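Local coordinates for viral structural protein 4 (Bombyx mori cytoplasmic polyhedrosis virus, PDB 6TZ0) that binds GTP through a probable P-loop NTPase domain and accompanies the RNA-dependent RNA polymerase inside the virus, where it probably assists transcription, at residues 1-5 and 164-169; 15-19 and 249-253; 18-22 and 198-203; 187-191 and 318-322; 203-209 and 226-232. Residues are numbered along the deposited sequence.

Interaction 1: 1-5 and 164-169; sequences MFAID and YQSLIP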
# COMPACT_ATOMS: atom_id res chain seq x y z
N MET B 1 7.69 -42.41 17.26
CA MET B 1 8.61 -41.29 17.06
C MET B 1 8.06 -39.95 17.53
O MET B 1 7.13 -39.41 16.95
CB MET B 1 9.00 -41.18 15.59
CG MET B 1 9.97 -40.06 15.32
SD MET B 1 10.55 -39.98 13.63
CE MET B 1 11.53 -38.49 13.69
N PHE B 2 8.65 -39.41 18.59
CA PHE B 2 8.24 -38.14 19.15
C PHE B 2 8.86 -36.98 18.38
O PHE B 2 9.84 -37.14 17.65
CB PHE B 2 8.63 -38.06 20.61
CG PHE B 2 7.87 -38.99 21.49
CD1 PHE B 2 6.68 -38.60 22.06
CD2 PHE B 2 8.33 -40.27 21.72
CE1 PHE B 2 5.97 -39.46 22.86
CE2 PHE B 2 7.63 -41.13 22.51
CZ PHE B 2 6.45 -40.73 23.08
N ALA B 3 8.28 -35.80 18.55
CA ALA B 3 8.85 -34.60 17.94
C ALA B 3 10.17 -34.22 18.60
O ALA B 3 11.07 -33.70 17.93
CB ALA B 3 7.86 -33.44 18.03
N ILE B 4 10.30 -34.49 19.89
CA ILE B 4 11.53 -34.25 20.63
C ILE B 4 12.01 -35.60 21.14
O ILE B 4 11.23 -36.35 21.74
CB ILE B 4 11.29 -33.27 21.79
CG1 ILE B 4 10.81 -31.93 21.24
CG2 ILE B 4 12.55 -33.07 22.59
CD1 ILE B 4 10.21 -31.03 22.26
N ASP B 5 13.27 -35.91 20.89
CA ASP B 5 13.84 -37.21 21.19
C ASP B 5 13.93 -37.43 22.69
O ASP B 5 14.59 -36.65 23.38
CB ASP B 5 15.22 -37.28 20.55
CG ASP B 5 15.77 -38.69 20.46
OD1 ASP B 5 15.09 -39.64 20.89
OD2 ASP B 5 16.89 -38.84 19.94
N TYR B 164 6.25 -27.37 24.94
CA TYR B 164 6.71 -28.48 24.11
C TYR B 164 6.85 -28.06 22.65
O TYR B 164 7.80 -28.44 21.98
CB TYR B 164 5.76 -29.66 24.24
CG TYR B 164 6.25 -30.95 23.61
CD1 TYR B 164 7.06 -31.82 24.32
CD2 TYR B 164 5.91 -31.29 22.31
CE1 TYR B 164 7.51 -32.99 23.75
CE2 TYR B 164 6.36 -32.44 21.73
CZ TYR B 164 7.16 -33.29 22.46
OH TYR B 164 7.60 -34.45 21.87
N GLN B 165 5.88 -27.28 22.15
CA GLN B 165 5.87 -26.92 20.74
C GLN B 165 6.93 -25.89 20.40
O GLN B 165 7.35 -25.80 19.24
CB GLN B 165 4.50 -26.39 20.33
CG GLN B 165 3.42 -27.44 20.24
CD GLN B 165 2.06 -26.85 19.97
OE1 GLN B 165 1.91 -25.63 19.87
NE2 GLN B 165 1.06 -27.70 19.86
N SER B 166 7.36 -25.09 21.37
CA SER B 166 8.45 -24.17 21.12
C SER B 166 9.79 -24.88 20.97
O SER B 166 10.70 -24.33 20.35
CB SER B 166 8.55 -23.15 22.25
OG SER B 166 8.95 -23.77 23.45
N LEU B 167 9.92 -26.08 21.51
CA LEU B 167 11.17 -26.82 21.51
C LEU B 167 11.25 -27.85 20.40
O LEU B 167 12.24 -28.58 20.34
CB LEU B 167 11.36 -27.50 22.86
CG LEU B 167 11.53 -26.51 24.01
CD1 LEU B 167 11.52 -27.22 25.33
CD2 LEU B 167 12.81 -25.73 23.83
N ILE B 168 10.25 -27.93 19.54
CA ILE B 168 10.31 -28.87 18.42
C ILE B 168 11.32 -28.35 17.40
O ILE B 168 11.33 -27.14 17.12
CB ILE B 168 8.92 -29.04 17.80
CG1 ILE B 168 7.97 -29.72 18.79
CG2 ILE B 168 8.96 -29.86 16.53
CD1 ILE B 168 6.53 -29.76 18.34
N PRO B 169 12.20 -29.19 16.87
CA PRO B 169 13.15 -28.75 15.84
C PRO B 169 12.46 -28.32 14.56
O PRO B 169 11.28 -28.57 14.33
CB PRO B 169 14.01 -30.00 15.61
CG PRO B 169 13.90 -30.76 16.85
CD PRO B 169 12.52 -30.54 17.35

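Interaction 2: 15-19 and 249-253; sequences EYGLY and VFIRY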
# COMPACT_ATOMS: atom_id res chain seq x y z
N GLU B 15 10.32 -33.35 33.32
CA GLU B 15 9.53 -32.21 33.76
C GLU B 15 8.03 -32.48 33.67
O GLU B 15 7.26 -32.08 34.55
CB GLU B 15 9.91 -30.99 32.93
CG GLU B 15 9.16 -29.73 33.23
CD GLU B 15 9.58 -28.60 32.32
OE1 GLU B 15 10.47 -28.83 31.47
OE2 GLU B 15 9.02 -27.49 32.44
N TYR B 16 7.60 -33.18 32.62
CA TYR B 16 6.19 -33.51 32.41
C TYR B 16 5.69 -34.64 33.29
O TYR B 16 4.51 -34.99 33.21
CB TYR B 16 5.98 -33.86 30.94
CG TYR B 16 5.98 -32.67 30.02
CD1 TYR B 16 5.52 -31.44 30.46
CD2 TYR B 16 6.50 -32.75 28.75
CE1 TYR B 16 5.53 -30.34 29.64
CE2 TYR B 16 6.53 -31.65 27.91
CZ TYR B 16 6.04 -30.44 28.37
OH TYR B 16 6.05 -29.33 27.56
N GLY B 17 6.54 -35.22 34.13
CA GLY B 17 6.17 -36.36 34.92
C GLY B 17 6.37 -37.69 34.23
O GLY B 17 5.70 -38.66 34.58
N LEU B 18 7.29 -37.76 33.27
CA LEU B 18 7.47 -38.92 32.42
C LEU B 18 8.90 -39.41 32.55
O LEU B 18 9.84 -38.65 32.32
CB LEU B 18 7.17 -38.58 30.96
CG LEU B 18 5.76 -38.54 30.37
CD1 LEU B 18 4.92 -37.45 30.94
CD2 LEU B 18 5.92 -38.28 28.91
N TYR B 19 9.06 -40.67 32.93
CA TYR B 19 10.36 -41.28 33.15
C TYR B 19 10.54 -42.46 32.21
O TYR B 19 9.62 -43.25 32.03
CB TYR B 19 10.49 -41.75 34.59
CG TYR B 19 10.61 -40.63 35.58
CD1 TYR B 19 11.14 -39.42 35.22
CD2 TYR B 19 10.13 -40.76 36.87
CE1 TYR B 19 11.24 -38.39 36.11
CE2 TYR B 19 10.24 -39.72 37.77
CZ TYR B 19 10.80 -38.54 37.38
OH TYR B 19 10.91 -37.48 38.25
N VAL B 249 11.40 -44.13 41.90
CA VAL B 249 11.72 -42.76 41.52
C VAL B 249 10.46 -41.92 41.70
O VAL B 249 9.35 -42.36 41.38
CB VAL B 249 12.30 -42.71 40.09
CG1 VAL B 249 11.35 -43.28 39.06
CG2 VAL B 249 12.75 -41.31 39.74
N PHE B 250 10.62 -40.73 42.27
CA PHE B 250 9.49 -39.87 42.59
C PHE B 250 9.44 -38.76 41.55
O PHE B 250 10.46 -38.16 41.22
CB PHE B 250 9.57 -39.23 43.98
CG PHE B 250 9.43 -40.19 45.16
CD1 PHE B 250 9.39 -41.57 45.00
CD2 PHE B 250 9.25 -39.67 46.43
CE1 PHE B 250 9.24 -42.40 46.09
CE2 PHE B 250 9.09 -40.51 47.51
CZ PHE B 250 9.09 -41.87 47.34
N ILE B 251 8.24 -38.47 41.05
CA ILE B 251 8.11 -37.35 40.13
C ILE B 251 8.05 -36.06 40.94
O ILE B 251 7.57 -36.03 42.08
CB ILE B 251 6.89 -37.52 39.20
CG1 ILE B 251 5.57 -37.42 39.95
CG2 ILE B 251 6.89 -38.89 38.57
CD1 ILE B 251 4.41 -37.43 39.01
N ARG B 252 8.59 -34.99 40.37
CA ARG B 252 8.81 -33.75 41.11
C ARG B 252 8.10 -32.61 40.42
O ARG B 252 8.38 -32.31 39.25
CB ARG B 252 10.31 -33.45 41.23
CG ARG B 252 11.04 -34.43 42.11
CD ARG B 252 12.46 -33.98 42.37
NE ARG B 252 13.24 -33.90 41.14
CZ ARG B 252 13.90 -34.92 40.61
NH1 ARG B 252 13.89 -36.11 41.20
NH2 ARG B 252 14.59 -34.75 39.49
N TYR B 253 7.18 -31.97 41.14
CA TYR B 253 6.49 -30.79 40.66
C TYR B 253 6.82 -29.62 41.56
O TYR B 253 7.07 -29.78 42.76
CB TYR B 253 4.99 -30.99 40.63
CG TYR B 253 4.51 -32.03 39.67
CD1 TYR B 253 4.67 -31.86 38.30
CD2 TYR B 253 3.81 -33.13 40.11
CE1 TYR B 253 4.20 -32.79 37.41
CE2 TYR B 253 3.32 -34.05 39.23
CZ TYR B 253 3.53 -33.89 37.88
OH TYR B 253 3.05 -34.83 37.01

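Interaction 3: 18-22 and 198-203; sequences LYLRP and LRSYFK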
# COMPACT_ATOMS: atom_id res chain seq x y z
N LEU B 18 7.29 -37.76 33.27
CA LEU B 18 7.47 -38.92 32.42
C LEU B 18 8.90 -39.41 32.55
O LEU B 18 9.84 -38.65 32.32
CB LEU B 18 7.17 -38.58 30.96
CG LEU B 18 5.76 -38.54 30.37
CD1 LEU B 18 4.92 -37.45 30.94
CD2 LEU B 18 5.92 -38.28 28.91
N TYR B 19 9.06 -40.67 32.93
CA TYR B 19 10.36 -41.28 33.15
C TYR B 19 10.54 -42.46 32.21
O TYR B 19 9.62 -43.25 32.03
CB TYR B 19 10.49 -41.75 34.59
CG TYR B 19 10.61 -40.63 35.58
CD1 TYR B 19 11.14 -39.42 35.22
CD2 TYR B 19 10.13 -40.76 36.87
CE1 TYR B 19 11.24 -38.39 36.11
CE2 TYR B 19 10.24 -39.72 37.77
CZ TYR B 19 10.80 -38.54 37.38
OH TYR B 19 10.91 -37.48 38.25
N LEU B 20 11.72 -42.56 31.60
CA LEU B 20 11.98 -43.64 30.67
C LEU B 20 12.02 -44.98 31.38
O LEU B 20 12.59 -45.12 32.47
CB LEU B 20 13.30 -43.42 29.92
CG LEU B 20 13.34 -42.37 28.81
CD1 LEU B 20 14.76 -42.20 28.30
CD2 LEU B 20 12.44 -42.79 27.68
N ARG B 21 11.38 -45.96 30.77
CA ARG B 21 11.41 -47.32 31.27
C ARG B 21 12.79 -47.92 30.99
O ARG B 21 13.32 -47.72 29.89
CB ARG B 21 10.29 -48.11 30.58
CG ARG B 21 10.04 -49.49 31.12
CD ARG B 21 8.78 -50.06 30.52
NE ARG B 21 7.61 -49.34 30.98
CZ ARG B 21 6.39 -49.53 30.50
NH1 ARG B 21 6.18 -50.43 29.55
NH2 ARG B 21 5.37 -48.83 30.98
N PRO B 22 13.41 -48.61 31.95
CA PRO B 22 14.82 -48.99 31.80
C PRO B 22 15.03 -50.07 30.76
O PRO B 22 14.11 -50.78 30.35
CB PRO B 22 15.20 -49.48 33.20
CG PRO B 22 13.93 -49.93 33.79
CD PRO B 22 12.88 -48.99 33.27
N LEU B 198 2.60 -43.23 25.69
CA LEU B 198 3.09 -42.86 27.01
C LEU B 198 3.00 -44.01 28.00
O LEU B 198 3.74 -44.00 28.99
CB LEU B 198 2.33 -41.65 27.53
CG LEU B 198 2.41 -40.39 26.66
CD1 LEU B 198 1.64 -39.24 27.28
CD2 LEU B 198 3.84 -40.00 26.38
N ARG B 199 2.13 -44.98 27.76
CA ARG B 199 2.12 -46.19 28.59
C ARG B 199 3.20 -47.15 28.15
O ARG B 199 3.81 -47.83 28.98
CB ARG B 199 0.75 -46.87 28.51
CG ARG B 199 0.56 -48.01 29.49
CD ARG B 199 -0.69 -48.80 29.15
NE ARG B 199 -1.91 -48.01 29.29
CZ ARG B 199 -2.60 -47.90 30.42
NH1 ARG B 199 -3.70 -47.16 30.46
NH2 ARG B 199 -2.18 -48.53 31.51
N SER B 200 3.47 -47.22 26.84
CA SER B 200 4.43 -48.19 26.32
C SER B 200 5.87 -47.76 26.51
O SER B 200 6.74 -48.61 26.73
CB SER B 200 4.15 -48.45 24.85
OG SER B 200 4.39 -47.28 24.08
N TYR B 201 6.16 -46.46 26.45
CA TYR B 201 7.53 -45.97 26.49
C TYR B 201 7.98 -45.48 27.85
O TYR B 201 9.17 -45.53 28.15
CB TYR B 201 7.71 -44.84 25.47
CG TYR B 201 7.76 -45.29 24.04
CD1 TYR B 201 8.24 -46.54 23.70
CD2 TYR B 201 7.25 -44.50 23.03
CE1 TYR B 201 8.27 -46.95 22.39
CE2 TYR B 201 7.27 -44.90 21.72
CZ TYR B 201 7.78 -46.13 21.41
OH TYR B 201 7.80 -46.55 20.10
N PHE B 202 7.06 -45.00 28.68
CA PHE B 202 7.41 -44.36 29.93
C PHE B 202 6.88 -45.16 31.12
O PHE B 202 6.06 -46.06 30.97
CB PHE B 202 6.88 -42.93 29.98
CG PHE B 202 7.57 -42.00 29.02
CD1 PHE B 202 8.78 -41.43 29.35
CD2 PHE B 202 7.01 -41.72 27.78
CE1 PHE B 202 9.41 -40.58 28.47
CE2 PHE B 202 7.65 -40.88 26.90
CZ PHE B 202 8.85 -40.31 27.25
N LYS B 203 7.38 -44.82 32.30
CA LYS B 203 6.81 -45.37 33.53
C LYS B 203 5.45 -44.75 33.80
O LYS B 203 5.26 -43.54 33.65
CB LYS B 203 7.74 -45.10 34.71
CG LYS B 203 9.05 -45.82 34.69
CD LYS B 203 9.84 -45.49 35.93
CE LYS B 203 11.04 -46.38 36.08
NZ LYS B 203 12.05 -46.13 35.03

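Interaction 4: 187-191 and 318-322; sequences WQGIA and PHKMM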
# COMPACT_ATOMS: atom_id res chain seq x y z
N TRP B 187 -4.03 -31.78 30.26
CA TRP B 187 -5.15 -31.33 31.07
C TRP B 187 -4.87 -29.96 31.68
O TRP B 187 -5.55 -28.98 31.38
CB TRP B 187 -5.45 -32.36 32.16
CG TRP B 187 -6.66 -32.05 33.00
CD1 TRP B 187 -6.67 -31.50 34.24
CD2 TRP B 187 -8.03 -32.32 32.68
NE1 TRP B 187 -7.96 -31.38 34.71
CE2 TRP B 187 -8.81 -31.88 33.76
CE3 TRP B 187 -8.67 -32.89 31.57
CZ2 TRP B 187 -10.20 -31.99 33.78
CZ3 TRP B 187 -10.06 -33.00 31.59
CH2 TRP B 187 -10.81 -32.55 32.68
N GLN B 188 -3.85 -29.88 32.53
CA GLN B 188 -3.39 -28.61 33.08
C GLN B 188 -1.89 -28.49 32.90
O GLN B 188 -1.13 -28.21 33.83
CB GLN B 188 -3.78 -28.45 34.55
CG GLN B 188 -5.27 -28.39 34.80
CD GLN B 188 -5.95 -27.23 34.10
OE1 GLN B 188 -5.40 -26.13 34.03
NE2 GLN B 188 -7.14 -27.47 33.56
N GLY B 189 -1.43 -28.72 31.67
CA GLY B 189 -0.03 -28.77 31.37
C GLY B 189 0.60 -30.14 31.52
O GLY B 189 1.81 -30.26 31.36
N ILE B 190 -0.19 -31.15 31.84
CA ILE B 190 0.29 -32.51 32.03
C ILE B 190 -0.41 -33.40 31.01
O ILE B 190 -1.64 -33.45 30.98
CB ILE B 190 0.05 -33.01 33.46
CG1 ILE B 190 0.87 -32.18 34.44
CG2 ILE B 190 0.42 -34.47 33.58
CD1 ILE B 190 0.55 -32.47 35.87
N ALA B 191 0.37 -34.09 30.19
CA ALA B 191 -0.20 -34.98 29.19
C ALA B 191 -0.78 -36.21 29.87
O ALA B 191 -0.24 -36.69 30.87
CB ALA B 191 0.86 -35.40 28.18
N PRO B 318 0.56 -30.71 44.91
CA PRO B 318 1.64 -30.23 44.04
C PRO B 318 1.31 -30.45 42.58
O PRO B 318 0.74 -31.47 42.19
CB PRO B 318 2.84 -31.09 44.47
CG PRO B 318 2.51 -31.54 45.83
CD PRO B 318 1.03 -31.74 45.84
N HIS B 319 1.67 -29.47 41.76
CA HIS B 319 1.31 -29.49 40.35
C HIS B 319 2.46 -28.86 39.58
O HIS B 319 3.32 -28.20 40.16
CB HIS B 319 -0.02 -28.76 40.11
CG HIS B 319 -0.59 -28.98 38.76
ND1 HIS B 319 -1.25 -30.14 38.40
CD2 HIS B 319 -0.59 -28.20 37.65
CE1 HIS B 319 -1.64 -30.06 37.15
NE2 HIS B 319 -1.24 -28.89 36.66
N LYS B 320 2.48 -29.09 38.27
CA LYS B 320 3.52 -28.52 37.42
C LYS B 320 3.37 -27.00 37.30
O LYS B 320 2.25 -26.48 37.26
CB LYS B 320 3.45 -29.16 36.04
CG LYS B 320 4.54 -28.74 35.11
CD LYS B 320 4.44 -29.39 33.78
CE LYS B 320 5.55 -28.88 32.90
NZ LYS B 320 5.36 -27.44 32.59
N MET B 321 4.50 -26.30 37.28
CA MET B 321 4.48 -24.86 37.08
C MET B 321 4.06 -24.48 35.67
O MET B 321 4.42 -25.14 34.69
CB MET B 321 5.85 -24.25 37.37
CG MET B 321 6.12 -24.00 38.82
SD MET B 321 7.64 -23.08 39.03
CE MET B 321 7.69 -22.92 40.81
N MET B 322 3.31 -23.39 35.57
CA MET B 322 2.92 -22.82 34.30
C MET B 322 4.10 -22.19 33.58
O MET B 322 5.02 -21.66 34.21
CB MET B 322 1.84 -21.76 34.51
CG MET B 322 0.57 -22.29 35.10
SD MET B 322 -0.69 -21.04 35.33
CE MET B 322 -0.08 -20.22 36.79

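Interaction 5: 203-209 and 226-232; sequences KRPFELT and RSIFNNT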
# COMPACT_ATOMS: atom_id res chain seq x y z
N LYS B 203 7.38 -44.82 32.30
CA LYS B 203 6.81 -45.37 33.53
C LYS B 203 5.45 -44.75 33.80
O LYS B 203 5.26 -43.54 33.65
CB LYS B 203 7.74 -45.10 34.71
CG LYS B 203 9.05 -45.82 34.69
CD LYS B 203 9.84 -45.49 35.93
CE LYS B 203 11.04 -46.38 36.08
NZ LYS B 203 12.05 -46.13 35.03
N ARG B 204 4.50 -45.58 34.19
CA ARG B 204 3.17 -45.09 34.51
C ARG B 204 3.13 -44.61 35.96
O ARG B 204 3.51 -45.36 36.85
CB ARG B 204 2.12 -46.17 34.28
CG ARG B 204 0.70 -45.73 34.58
CD ARG B 204 0.21 -44.71 33.55
NE ARG B 204 -1.09 -44.12 33.89
CZ ARG B 204 -2.26 -44.61 33.50
NH1 ARG B 204 -2.31 -45.70 32.76
NH2 ARG B 204 -3.39 -44.00 33.86
N PRO B 205 2.69 -43.38 36.22
CA PRO B 205 2.70 -42.87 37.59
C PRO B 205 1.65 -43.52 38.48
O PRO B 205 0.62 -44.00 38.02
CB PRO B 205 2.40 -41.38 37.41
CG PRO B 205 2.79 -41.08 36.04
CD PRO B 205 2.47 -42.30 35.24
N PHE B 206 1.95 -43.53 39.77
CA PHE B 206 1.03 -44.02 40.80
C PHE B 206 0.96 -42.99 41.91
O PHE B 206 1.99 -42.63 42.48
CB PHE B 206 1.48 -45.37 41.35
CG PHE B 206 0.54 -45.94 42.36
CD1 PHE B 206 -0.64 -46.54 41.97
CD2 PHE B 206 0.84 -45.89 43.71
CE1 PHE B 206 -1.51 -47.06 42.90
CE2 PHE B 206 -0.03 -46.40 44.64
CZ PHE B 206 -1.20 -47.00 44.23
N GLU B 207 -0.24 -42.55 42.23
CA GLU B 207 -0.44 -41.48 43.19
C GLU B 207 -0.66 -42.04 44.59
O GLU B 207 -1.61 -42.80 44.82
CB GLU B 207 -1.64 -40.62 42.78
CG GLU B 207 -1.97 -39.52 43.74
CD GLU B 207 -3.09 -38.63 43.24
OE1 GLU B 207 -3.59 -38.87 42.13
OE2 GLU B 207 -3.47 -37.69 43.97
N LEU B 208 0.21 -41.66 45.52
CA LEU B 208 0.01 -41.93 46.94
C LEU B 208 -0.75 -40.77 47.55
O LEU B 208 -0.30 -39.63 47.46
CB LEU B 208 1.35 -42.13 47.65
CG LEU B 208 2.19 -43.34 47.29
CD1 LEU B 208 3.53 -43.26 48.00
CD2 LEU B 208 1.47 -44.61 47.67
N THR B 209 -1.89 -41.05 48.17
CA THR B 209 -2.63 -40.04 48.90
C THR B 209 -2.68 -40.44 50.37
O THR B 209 -2.03 -41.39 50.79
CB THR B 209 -4.04 -39.84 48.33
OG1 THR B 209 -4.77 -41.07 48.42
CG2 THR B 209 -3.97 -39.41 46.88
N ARG B 226 6.75 -48.43 37.43
CA ARG B 226 5.92 -47.35 37.92
C ARG B 226 6.79 -46.26 38.54
O ARG B 226 7.86 -46.52 39.07
CB ARG B 226 4.93 -47.86 38.97
CG ARG B 226 4.06 -49.01 38.49
CD ARG B 226 3.08 -48.59 37.41
NE ARG B 226 2.03 -47.69 37.88
CZ ARG B 226 0.85 -48.10 38.34
NH1 ARG B 226 0.59 -49.39 38.41
NH2 ARG B 226 -0.06 -47.22 38.73
N SER B 227 6.30 -45.02 38.44
CA SER B 227 6.88 -43.89 39.13
C SER B 227 5.88 -43.40 40.16
O SER B 227 4.70 -43.76 40.13
CB SER B 227 7.25 -42.77 38.15
OG SER B 227 6.10 -42.26 37.51
N ILE B 228 6.35 -42.58 41.10
CA ILE B 228 5.58 -42.27 42.30
C ILE B 228 5.27 -40.78 42.33
O ILE B 228 6.16 -39.94 42.21
CB ILE B 228 6.34 -42.69 43.57
CG1 ILE B 228 6.55 -44.19 43.58
CG2 ILE B 228 5.63 -42.23 44.82
CD1 ILE B 228 5.26 -44.97 43.56
N PHE B 229 3.99 -40.46 42.49
CA PHE B 229 3.53 -39.10 42.73
C PHE B 229 3.10 -38.99 44.19
O PHE B 229 2.03 -39.44 44.57
CB PHE B 229 2.40 -38.74 41.77
CG PHE B 229 1.77 -37.42 42.06
CD1 PHE B 229 2.52 -36.26 42.08
CD2 PHE B 229 0.41 -37.32 42.23
CE1 PHE B 229 1.93 -35.05 42.33
CE2 PHE B 229 -0.19 -36.11 42.47
CZ PHE B 229 0.57 -34.97 42.52
N ASN B 230 3.96 -38.37 45.00
CA ASN B 230 3.71 -38.20 46.43
C ASN B 230 2.72 -37.06 46.63
O ASN B 230 3.04 -35.89 46.41
CB ASN B 230 5.03 -37.91 47.14
CG ASN B 230 4.92 -37.96 48.65
OD1 ASN B 230 3.86 -38.23 49.20
ND2 ASN B 230 6.02 -37.68 49.32
N ASN B 231 1.52 -37.40 47.08
CA ASN B 231 0.47 -36.43 47.37
C ASN B 231 -0.11 -36.72 48.75
O ASN B 231 -1.32 -36.65 48.97
CB ASN B 231 -0.60 -36.45 46.29
CG ASN B 231 -1.48 -35.22 46.29
OD1 ASN B 231 -1.30 -34.31 47.11
ND2 ASN B 231 -2.44 -35.17 45.38
N THR B 232 0.75 -37.09 49.68
CA THR B 232 0.33 -37.44 51.03
C THR B 232 0.45 -36.29 52.01
O THR B 232 -0.05 -36.41 53.14
CB THR B 232 1.15 -38.63 51.53
OG1 THR B 232 2.54 -38.26 51.57
CG2 THR B 232 1.00 -39.80 50.59

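Interaction 1: 1-5 and 164-169
Ile4 lays its CD1 methyl over one face of the Tyr164 ring: CD1 is 3.8 Å from the ring centroid and only 15° off the ring normal, which qualifies as a CH-pi contact. The same methyl meets Leu167 CB at 3.8 Å, so Ile4 is wedged between the aromatic ring and the turn that follows the helix. Its chi1 m, chi2 t conformation extends CD1 to that position, and Ile4 has the largest area covered in the contact, 93 of the 296 Å² buried on both sides. Ala3 adds a second apolar patch, with Ala3 CB 3.8 Å from Ile168 CG1 and 4.1 Å from Tyr164 CE2, while Ala3 O lies 3.5 Å from Pro169 CD. The one hydrogen bond across the segments is weak: Ile4 N donates to Tyr164 OH at 3.3 Å with an angle of 147°. That hydroxyl has a stronger partner in Tyr13 OH, which also bonds Ile4 O, so the Tyr13 hydroxyl, on helix 10-15, ties Ile4 and Tyr164 together. The arrangement is apolar packing of an irregular N-terminus against a helix end. Around it, Ala3 shares backbone hydrogen bonds with Ile157 of strand 157-159, Met1 rests on helix 41-60, Ala3 touches Ile172 of helix 170-176, and Gln165 and Ser166 pack against the neighbouring RNA-dependent RNA polymerase chain.

Interaction 2: 15-19 and 249-253
A Schellman motif at Gly17 ends helix 10-15, and the irregular segment 249-253 runs past this turn, with the closest CA pair, Gly17 and Ile251, 5.6 Å apart. Val249 comes first: its CG1 packs 3.6 Å from Tyr19 CD2. Phe250 turns its CA-to-CB bond away and offers its carbonyl instead, while its ring has a cation-pi partner in Arg240. Ile251 sets CG2 3.5 Å from Tyr19 CE2, and its backbone bonds Ile228 of strand 226-230, which places the segment beside that strand. Arg252 contributes little, on the exposed margin. Tyr253 brings its hydroxyl to Gly17, OH to CA 4.1 Å; an ideal CB on Gly17 would lie 2.7 Å from that oxygen, a clash, and the phi of 87° would in addition jam it against the preceding carbonyl. Tyr19, with 101 of the 312 Å² buried here, is the main element of the contact, and its hydroxyl donates to Phe250 O: OH to O, 3.1 Å.

Interaction 3: 18-22 and 198-203
Arg21 adopts a t, t, m, t conformation that carries its guanidinium to the carboxyl-terminal end of helix 196-201. There Arg21 NH2 lies 2.7 Å from Arg199 O and 2.9 Å from Phe202 O, two weak hydrogen bonds with angles of 118° and 115°. Lys203 (m, t, t, p) runs extended through chi2 and chi3 and turns at chi4, bringing NZ to 2.8 Å from Leu20 O, also a weak bond. The well-formed bond is between backbones: Lys203 N donates to Tyr19 O at 2.7 Å and 164°. Opposite in sense, Arg21 N makes a weak bond to Tyr201 O at 3.5 Å, and together the two define a single beta bridge of Leu20 with Phe202, CA to CA 4.7 Å. The apolar side is built on Phe202, whose chi1 m, chi2 -82° conformation presents a ring face to Leu18. Leu18 CD2 sits 3.8 Å from the ring centroid, 13° off the normal, a CH-pi contact, and also meets Leu198 CD2 at 3.7 Å. Leu20 CD2 reaches Phe202 CE1 at 3.8 Å, while Leu18 and Leu198 both touch Phe159 of strand 157-159. The two cationic side chains thus find backbone carbonyl oxygens, not acids, across these segments: the contact pins the helix exit to an irregular N-terminal segment through main-chain acceptors on one side and an aromatic-aliphatic cluster on the other.

Interaction 4: 187-191 and 318-322
Backbone geometry sets segment 187-191 as a tight turn, with Trp187 N bonded to Ile190 O at 3.0 Å and Gly189 at a phi of 89° and psi of 4°. It faces the end of strand 313-319, an outermost strand of the four-stranded antiparallel sheet of this chain, where extended residues 318-319 give way to a loop. The backbones stay well apart, the nearest CA atoms, of Gly189 and Lys320, being 7.0 Å from each other, so side chains span the gap. At Gly189 a CB would collide with the preceding carbonyl. Ile190, chi1 m and chi2 t, directs CD1 to His319 CE1 at 3.5 Å and sets CG1 4.3 Å from Lys320 CB. Lys320 runs alongside, its CD 3.7 Å from Gly189 O. A modest 209 Å² is buried, consistent with a surface contact joining the turn to the sheet margin. The polar link comes from the imidazole of His319: NE2 donates to Gln188 O at 2.9 Å, with an angle of 161°.

Interaction 5: 203-209 and 226-232
Lys203 enters beside the second strand, its CB 4.0 Å from Ser227 N, before strand 204-208 pairs in parallel with strand 226-230. The axes come within 4.4 Å at 35° between directions. Arg204 O accepts two bonds, from Ser227 N at 3.2 Å and from Arg226 NE at 2.9 Å. Pro205 sits opposite Ser227, with Pro205 CA 3.4 Å from Ser227 O in a CA-H...O contact like that of Glu207 CA to Phe229 O (3.5 Å); proline costs no bond here, because its backbone N faces away from the partner strand. Pro205 O takes a weak bond from Arg226 NH2 at 3.4 Å. At Phe206 the regular pattern is clear: Phe206 N to Ser227 O is 2.8 Å and Phe229 N to Phe206 O 3.0 Å. Its ring has Arg226 NH2 at the edge, 3.4 Å from Phe206 CD1. On the face shared with Phe229, Glu207 CG lies 3.6 Å from Phe229 CD2. Glu207 OE2 receives Asn231 ND2 at 3.1 Å; that amide also bonds Ser317. Leu208 N to Phe229 O at 3.0 Å and Asn231 N to Leu208 O at 2.9 Å continue the pairing, and Leu208 CD1 packs 3.9 Å from Ile228 CG2. Main-chain bonds therefore set the register of the parallel pair independently of side-chain identity, while Arg226 and Asn231 add side-chain bonds near its two ends.

In the fold
Interactions 2, 3 and 5 form a compact cluster: 2 and 5 have centres 9 Å apart, 2 and 3 share Leu18 and Tyr19, and 3 and 5 share Lys203, where helix 196-201 passes into strand 204-208. Interaction 5 is nested within the loops closed by interactions 2 and 4. Interaction 4 lies about 11 Å from interaction 2, centre to centre; Tyr253 CB is 3.3 Å from His319 O. Interaction 1 sits 17-18 Å from the centres of 2, 3 and 4, touching 2 and 3. Interactions 1 to 3 thus bring residues 1-22 against 164-169, 198-203 and 249-253, interaction 4 connects this region to the antiparallel sheet through strand 313-319, and all five lie away from the GTP-binding residues of the probable P-loop domain.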